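Local structure of citrate lyase (Yersinia pestis, 3QLL) at residues 82-85 with 86-90; 170-173 with 174-177; 254-257 with 258-262. The protein is probably a magnesium-dependent lyase related to the citrate lyase beta subunit, encoded in a virulence operon. All coordinates share one frame; numbering follows the deposited sequence.

Interaction 1. Residues 82-85 with 86-90; sequences DKEQ and ARQKA
E84 and R87 form a salt bridge one turn apart at the start of helix 83-91. This helix follows the second strand of a parallel eight-stranded beta/alpha barrel. E84 OE1 lies 3.0 Å from R87 NH1. It meets the guanidinium at the edge, near its plane, but the carboxylate is turned 72° away from that plane. The contact is therefore made through a single oxygen and is not a flat two-pronged pairing. R87 holds CG anti to its N (chi1 -172°) and bends at chi3, which folds the guanidinium back over the first turn. One face then lies over K83 O, 3.6 Å below the group's centre. K83 CB is 3.8 Å from R87 NH2.

The rest of the guanidinium is held from helix 114-125: NE pairs with D119 and NH2 with E118. Three acids, E84, D119 and E118, thus meet one buried guanidinium and probably offset its charge. K83 NZ turns to N109 OD1 and to the carbonyls of L74, E75 and V78. A86 packs its methyl inward on A53, L74 and V78.

The backbone gives the first turn its frame. A86 N donates to D82 O at 2.6 Å. R87 N donates to K83 O at 2.9 Å and Q88 N to E84 O at 3.3 Å. On the outer side, Q85 NE2 lies 3.7 Å from K89 CE.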
loop_
_atom_site.group_PDB
_atom_site.type_symbol
_atom_site.label_atom_id
_atom_site.label_comp_id
_atom_site.label_asym_id
_atom_site.label_seq_id
_atom_site.Cartn_x
_atom_site.Cartn_y
_atom_site.Cartn_z
ATOM N N ASP A 82 -35.708 14.010 -8.126
ATOM C CA ASP A 82 -35.554 14.182 -9.558
ATOM C C ASP A 82 -35.174 12.857 -10.290
ATOM O O ASP A 82 -34.980 12.847 -11.510
ATOM C CB ASP A 82 -34.514 15.281 -9.820
ATOM C CG ASP A 82 -35.172 16.636 -10.153
ATOM O OD1 ASP A 82 -35.889 16.700 -11.187
ATOM O OD2 ASP A 82 -35.009 17.621 -9.383
ATOM N N LYS A 83 -35.079 11.766 -9.537
ATOM C CA LYS A 83 -34.567 10.487 -10.049
ATOM C C LYS A 83 -35.469 9.943 -11.169
ATOM O O LYS A 83 -34.983 9.451 -12.177
ATOM C CB LYS A 83 -34.398 9.431 -8.928
ATOM C CG LYS A 83 -33.421 9.753 -7.813
ATOM C CD LYS A 83 -31.988 9.760 -8.273
ATOM C CE LYS A 83 -31.083 10.117 -7.117
ATOM N NZ LYS A 83 -29.653 10.144 -7.494
ATOM N N GLU A 84 -36.783 10.031 -10.977
ATOM C CA GLU A 84 -37.693 9.564 -12.016
ATOM C C GLU A 84 -37.617 10.468 -13.243
ATOM O O GLU A 84 -37.526 9.997 -14.382
ATOM C CB GLU A 84 -39.128 9.481 -11.507
ATOM C CG GLU A 84 -40.074 8.841 -12.506
ATOM C CD GLU A 84 -39.902 7.334 -12.635
ATOM O OE1 GLU A 84 -39.885 6.634 -11.595
ATOM O OE2 GLU A 84 -39.763 6.840 -13.773
ATOM N N GLN A 85 -37.694 11.772 -12.998
ATOM C CA GLN A 85 -37.502 12.765 -14.038
ATOM C C GLN A 85 -36.198 12.462 -14.827
ATOM O O GLN A 85 -36.252 12.112 -16.005
ATOM C CB GLN A 85 -37.427 14.159 -13.417
ATOM C CG GLN A 85 -37.386 15.294 -14.420
ATOM C CD GLN A 85 -38.780 15.579 -14.981
ATOM O OE1 GLN A 85 -39.672 16.044 -14.264
ATOM N NE2 GLN A 85 -38.976 15.283 -16.262
ATOM N N ALA A 86 -35.051 12.482 -14.132
ATOM C CA ALA A 86 -33.700 12.318 -14.737
ATOM C C ALA A 86 -33.575 10.999 -15.493
ATOM O O ALA A 86 -32.934 10.906 -16.545
ATOM C CB ALA A 86 -32.637 12.395 -13.657
ATOM N N ARG A 87 -34.166 9.974 -14.915
ATOM C CA ARG A 87 -34.213 8.643 -15.490
ATOM C C ARG A 87 -34.724 8.632 -16.930
ATOM O O ARG A 87 -34.005 8.235 -17.848
ATOM C CB ARG A 87 -35.084 7.739 -14.623
ATOM C CG ARG A 87 -35.098 6.274 -14.965
ATOM C CD ARG A 87 -35.843 5.509 -13.854
ATOM N NE ARG A 87 -35.095 5.584 -12.606
ATOM C CZ ARG A 87 -35.598 5.937 -11.430
ATOM N NH1 ARG A 87 -36.883 6.236 -11.301
ATOM N NH2 ARG A 87 -34.805 5.967 -10.366
ATOM N N GLN A 88 -35.974 9.065 -17.126
ATOM C CA GLN A 88 -36.607 8.939 -18.443
ATOM C C GLN A 88 -36.090 9.819 -19.613
ATOM O O GLN A 88 -36.109 9.407 -20.762
ATOM C CB GLN A 88 -38.097 9.141 -18.279
ATOM C CG GLN A 88 -38.715 8.015 -17.494
ATOM C CD GLN A 88 -40.046 8.393 -16.861
ATOM O OE1 GLN A 88 -40.225 9.501 -16.347
ATOM N NE2 GLN A 88 -40.963 7.427 -16.835
ATOM N N LYS A 89 -35.608 11.002 -19.322
ATOM C CA LYS A 89 -34.822 11.733 -20.313
ATOM C C LYS A 89 -33.655 10.949 -20.902
ATOM O O LYS A 89 -33.439 10.913 -22.124
ATOM C CB LYS A 89 -34.312 13.003 -19.719
ATOM C CG LYS A 89 -35.445 13.920 -19.438
ATOM C CD LYS A 89 -34.968 15.186 -18.821
ATOM C CE LYS A 89 -36.152 16.081 -18.583
ATOM N NZ LYS A 89 -35.813 17.393 -17.939
ATOM N N ALA A 90 -32.852 10.405 -19.996
ATOM C CA ALA A 90 -31.684 9.674 -20.417
ATOM C C ALA A 90 -32.106 8.491 -21.280
ATOM O O ALA A 90 -31.478 8.199 -22.301
ATOM C CB ALA A 90 -30.819 9.243 -19.221
#

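Interaction 2. Residues 170-173 with 174-177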
loop_
_atom_site.group_PDB
_atom_site.type_symbol
_atom_site.label_atom_id
_atom_site.label_comp_id
_atom_site.label_asym_id
_atom_site.label_seq_id
_atom_site.Cartn_x
_atom_site.Cartn_y
_atom_site.Cartn_z
ATOM N N LEU A 170 -12.018 -0.938 -2.360
ATOM C CA LEU A 170 -10.573 -0.960 -2.485
ATOM C C LEU A 170 -9.960 -2.307 -2.051
ATOM O O LEU A 170 -9.078 -2.834 -2.725
ATOM C CB LEU A 170 -9.962 0.168 -1.657
ATOM C CG LEU A 170 -8.446 0.286 -1.821
ATOM C CD1 LEU A 170 -8.078 0.610 -3.250
ATOM C CD2 LEU A 170 -7.960 1.356 -0.872
ATOM N N ASN A 171 -10.433 -2.862 -0.937
ATOM C CA ASN A 171 -9.914 -4.152 -0.445
ATOM C C ASN A 171 -10.238 -5.316 -1.397
ATOM O O ASN A 171 -9.605 -6.355 -1.345
ATOM C CB ASN A 171 -10.385 -4.455 0.994
ATOM C CG ASN A 171 -9.648 -3.607 2.013
ATOM O OD1 ASN A 171 -8.561 -3.113 1.739
ATOM N ND2 ASN A 171 -10.229 -3.419 3.167
ATOM N N ALA A 172 -11.257 -5.145 -2.231
ATOM C CA ALA A 172 -11.601 -6.185 -3.175
ATOM C C ALA A 172 -11.203 -5.788 -4.599
ATOM O O ALA A 172 -11.693 -6.391 -5.547
ATOM C CB ALA A 172 -13.103 -6.492 -3.107
ATOM N N VAL A 173 -10.338 -4.777 -4.754
ATOM C CA VAL A 173 -10.118 -4.206 -6.091
ATOM C C VAL A 173 -9.514 -5.215 -7.082
ATOM O O VAL A 173 -9.838 -5.197 -8.259
ATOM C CB VAL A 173 -9.308 -2.857 -6.073
ATOM C CG1 VAL A 173 -7.804 -3.078 -5.811
ATOM C CG2 VAL A 173 -9.514 -2.101 -7.379
ATOM N N GLU A 174 -8.670 -6.110 -6.585
ATOM C CA GLU A 174 -8.090 -7.134 -7.430
ATOM C C GLU A 174 -9.182 -8.039 -8.000
ATOM O O GLU A 174 -9.195 -8.328 -9.187
ATOM C CB GLU A 174 -7.012 -7.947 -6.674
ATOM C CG GLU A 174 -5.806 -7.051 -6.261
ATOM C CD GLU A 174 -6.120 -6.106 -5.083
ATOM O OE1 GLU A 174 -7.081 -6.389 -4.337
ATOM O OE2 GLU A 174 -5.413 -5.078 -4.905
ATOM N N SER A 175 -10.118 -8.466 -7.173
ATOM C CA SER A 175 -11.153 -9.350 -7.681
ATOM C C SER A 175 -12.181 -8.625 -8.569
ATOM O O SER A 175 -12.724 -9.269 -9.467
ATOM C CB SER A 175 -11.835 -10.111 -6.527
ATOM O OG SER A 175 -12.756 -9.366 -5.772
ATOM N N ILE A 176 -12.485 -7.350 -8.289
ATOM C CA ILE A 176 -13.362 -6.511 -9.136
ATOM C C ILE A 176 -12.803 -6.291 -10.554
ATOM O O ILE A 176 -13.544 -6.320 -11.536
ATOM C CB ILE A 176 -13.635 -5.140 -8.452
ATOM C CG1 ILE A 176 -14.518 -5.377 -7.229
ATOM C CG2 ILE A 176 -14.240 -4.118 -9.438
ATOM C CD1 ILE A 176 -14.584 -4.203 -6.251
ATOM N N ALA A 177 -11.512 -5.957 -10.631
ATOM C CA ALA A 177 -10.829 -5.706 -11.920
ATOM C C ALA A 177 -10.756 -6.963 -12.788
ATOM O O ALA A 177 -10.669 -6.862 -13.997
ATOM C CB ALA A 177 -9.436 -5.128 -11.699
#
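V173 and E174 lie obliquely against each other at the first turn of helix 173-177. A172 holds the N-cap position of this short helix, which follows helix 167-171 on the outside of the beta/alpha barrel. The E174 chain bends at chi2 (74°) and turns its carboxylate back over its neighbour. E174 OE2 comes to 3.2 Å from V173 CG1. That methyl sits between the backbone N and the carbonyl carbon, on the side where the carboxylate folds over. V173 also packs on I164 of a barrel strand and on L213 and A216 of helix 203-220.

S175 and I176 both turn to the A172 carbonyl. S175 OG donates to A172 O at 3.2 Å, with the hydroxyl 21° from the carbonyl plane. I176 N donates to A172 O at 3.0 Å in a nearly straight bond. A177 N donates to V173 O at 3.0 Å. I176 also lays its chain beside the A172 methyl, with CD1 4.2 Å from A172 CB. Its inner side rests on I164 and L186 of two barrel strands.

The carboxylate of E174 has its main partner in R212, through OE2 and NE. N171 OD1 accepts from NH1 of the same arginine. The two residues thus hold R212 from either side of the break between the helices. This ties both helices to helix 203-220, and R212 probably helps keep the E174 carboxylate ionised against the V173 methyl.

Interaction 3. Residues 254-257 with 258-262; sequences AAIH and PAQIS
Q260 reaches back to I256 with a side-chain hydrogen bond. I256 N donates to Q260 OE1 at 3.2 Å, with the N-H tilted 30° from the amide carbonyl plane. The Q260 chain runs straight beyond CG (chi2 176°), which carries the amide to the end of the strand. A water donates to Q260 OE1 at 2.8 Å and also to A254 O, so it joins the amide to the strand backbone. The other end of the amide is also used: Q260 NE2 donates to F229 O. With both ends bonded, the amide is fixed in rotation.

Two further hydrogen bonds shape the turn at H257. A259 N donates to H257 ND1 at 3.0 Å. It meets the imidazole at the edge, exactly in the ring plane, so ND1 is the acceptor and carries no proton in this bond. The ring gets there with CG anti to the backbone N (chi1 -169°). Q260 N then donates to H257 O at 3.0 Å, from well above the carbonyl plane.

These bonds lie where strand 252-255, the last of the eight-stranded parallel barrel, passes into helix 261-267. A254 bonds to D226 of the preceding strand and A255 to F50 of the first, and the second bond helps close the barrel.

The I256 and Q260 side chains cross, with I256 CD1 3.7 Å from Q260 NE2. An apolar contact lies on the side facing strand 47-52. A255 CB meets I261 CD1 at 3.8 Å, and I261 packs on S47, L49 and A67.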
loop_
_atom_site.group_PDB
_atom_site.type_symbol
_atom_site.label_atom_id
_atom_site.label_comp_id
_atom_site.label_asym_id
_atom_site.label_seq_id
_atom_site.Cartn_x
_atom_site.Cartn_y
_atom_site.Cartn_z
ATOM N N ALA A 254 -11.562 11.874 -14.874
ATOM C CA ALA A 254 -12.927 12.375 -14.920
ATOM C C ALA A 254 -12.989 13.872 -14.685
ATOM O O ALA A 254 -12.021 14.518 -14.237
ATOM C CB ALA A 254 -13.811 11.639 -13.901
ATOM N N ALA A 255 -14.167 14.429 -14.907
ATOM C CA ALA A 255 -14.317 15.869 -14.836
ATOM C C ALA A 255 -15.753 16.158 -14.463
ATOM O O ALA A 255 -16.634 15.365 -14.743
ATOM C CB ALA A 255 -13.941 16.530 -16.181
ATOM N N ILE A 256 -15.992 17.314 -13.864
ATOM C CA ILE A 256 -17.331 17.636 -13.405
ATOM C C ILE A 256 -17.724 18.988 -13.971
ATOM O O ILE A 256 -18.788 19.503 -13.656
ATOM C CB ILE A 256 -17.428 17.645 -11.848
ATOM C CG1 ILE A 256 -16.096 18.036 -11.209
ATOM C CG2 ILE A 256 -17.841 16.279 -11.329
ATOM C CD1 ILE A 256 -15.809 19.506 -11.218
ATOM N N HIS A 257 -16.887 19.518 -14.862
ATOM C CA HIS A 257 -17.159 20.787 -15.541
ATOM C C HIS A 257 -16.368 20.879 -16.852
ATOM O O HIS A 257 -15.183 20.533 -16.885
ATOM C CB HIS A 257 -16.793 21.962 -14.623
ATOM C CG HIS A 257 -17.276 23.289 -15.121
ATOM N ND1 HIS A 257 -16.839 23.843 -16.307
ATOM C CD2 HIS A 257 -18.160 24.173 -14.596
ATOM C CE1 HIS A 257 -17.434 25.010 -16.489
ATOM N NE2 HIS A 257 -18.238 25.234 -15.465
ATOM N N PRO A 258 -17.029 21.291 -17.949
ATOM C CA PRO A 258 -16.418 21.330 -19.288
ATOM C C PRO A 258 -15.142 22.195 -19.390
ATOM O O PRO A 258 -14.343 21.992 -20.304
ATOM C CB PRO A 258 -17.530 21.937 -20.160
ATOM C CG PRO A 258 -18.809 21.635 -19.441
ATOM C CD PRO A 258 -18.450 21.693 -17.973
ATOM N N ALA A 259 -14.958 23.144 -18.479
ATOM C CA ALA A 259 -13.732 23.958 -18.455
ATOM C C ALA A 259 -12.469 23.124 -18.171
ATOM O O ALA A 259 -11.340 23.527 -18.499
ATOM C CB ALA A 259 -13.860 25.065 -17.425
ATOM N N GLN A 260 -12.660 21.980 -17.524
ATOM C CA GLN A 260 -11.535 21.142 -17.165
ATOM C C GLN A 260 -11.088 20.294 -18.346
ATOM O O GLN A 260 -9.927 19.868 -18.387
ATOM C CB GLN A 260 -11.895 20.240 -15.971
ATOM C CG GLN A 260 -12.189 20.953 -14.674
ATOM C CD GLN A 260 -12.635 19.996 -13.574
ATOM O OE1 GLN A 260 -13.246 18.946 -13.845
ATOM N NE2 GLN A 260 -12.335 20.346 -12.330
ATOM N N ILE A 261 -11.970 20.149 -19.336
ATOM C CA ILE A 261 -11.778 19.159 -20.395
ATOM C C ILE A 261 -10.527 19.374 -21.234
ATOM O O ILE A 261 -9.796 18.423 -21.505
ATOM C CB ILE A 261 -13.015 19.068 -21.332
ATOM C CG1 ILE A 261 -14.229 18.573 -20.549
ATOM C CG2 ILE A 261 -12.771 18.092 -22.480
ATOM C CD1 ILE A 261 -14.009 17.260 -19.899
ATOM N N SER A 262 -10.287 20.609 -21.663
ATOM C CA SER A 262 -9.154 20.881 -22.539
ATOM C C SER A 262 -7.837 20.622 -21.789
ATOM O O SER A 262 -6.899 20.049 -22.346
ATOM C CB SER A 262 -9.208 22.326 -23.088
ATOM O OG SER A 262 -8.709 23.296 -22.183
HETATM O O HOH W 1 -11.535 16.826 -13.284
#

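Overall arrangement
The three contacts follow one another along the chain and do not touch. Each lies in a connecting or helical part of one beta/alpha barrel. Interaction 1 belongs to the helix after strand 69-73, interaction 2 to the short helices after strand 159-164, and interaction 3 to the exit of the last strand. Interactions 1 and 3 are nearest, with centres 23 Å apart. Interactions 2 and 3, 27 Å apart between centres, lie on opposite sides of the chain's centre. The side chains of I256 and K83 are about 7 and 8 Å from that of R107, a predicted substrate-binding residue. The side chain of L170 is about 9 Å from that of E165, a predicted magnesium ligand.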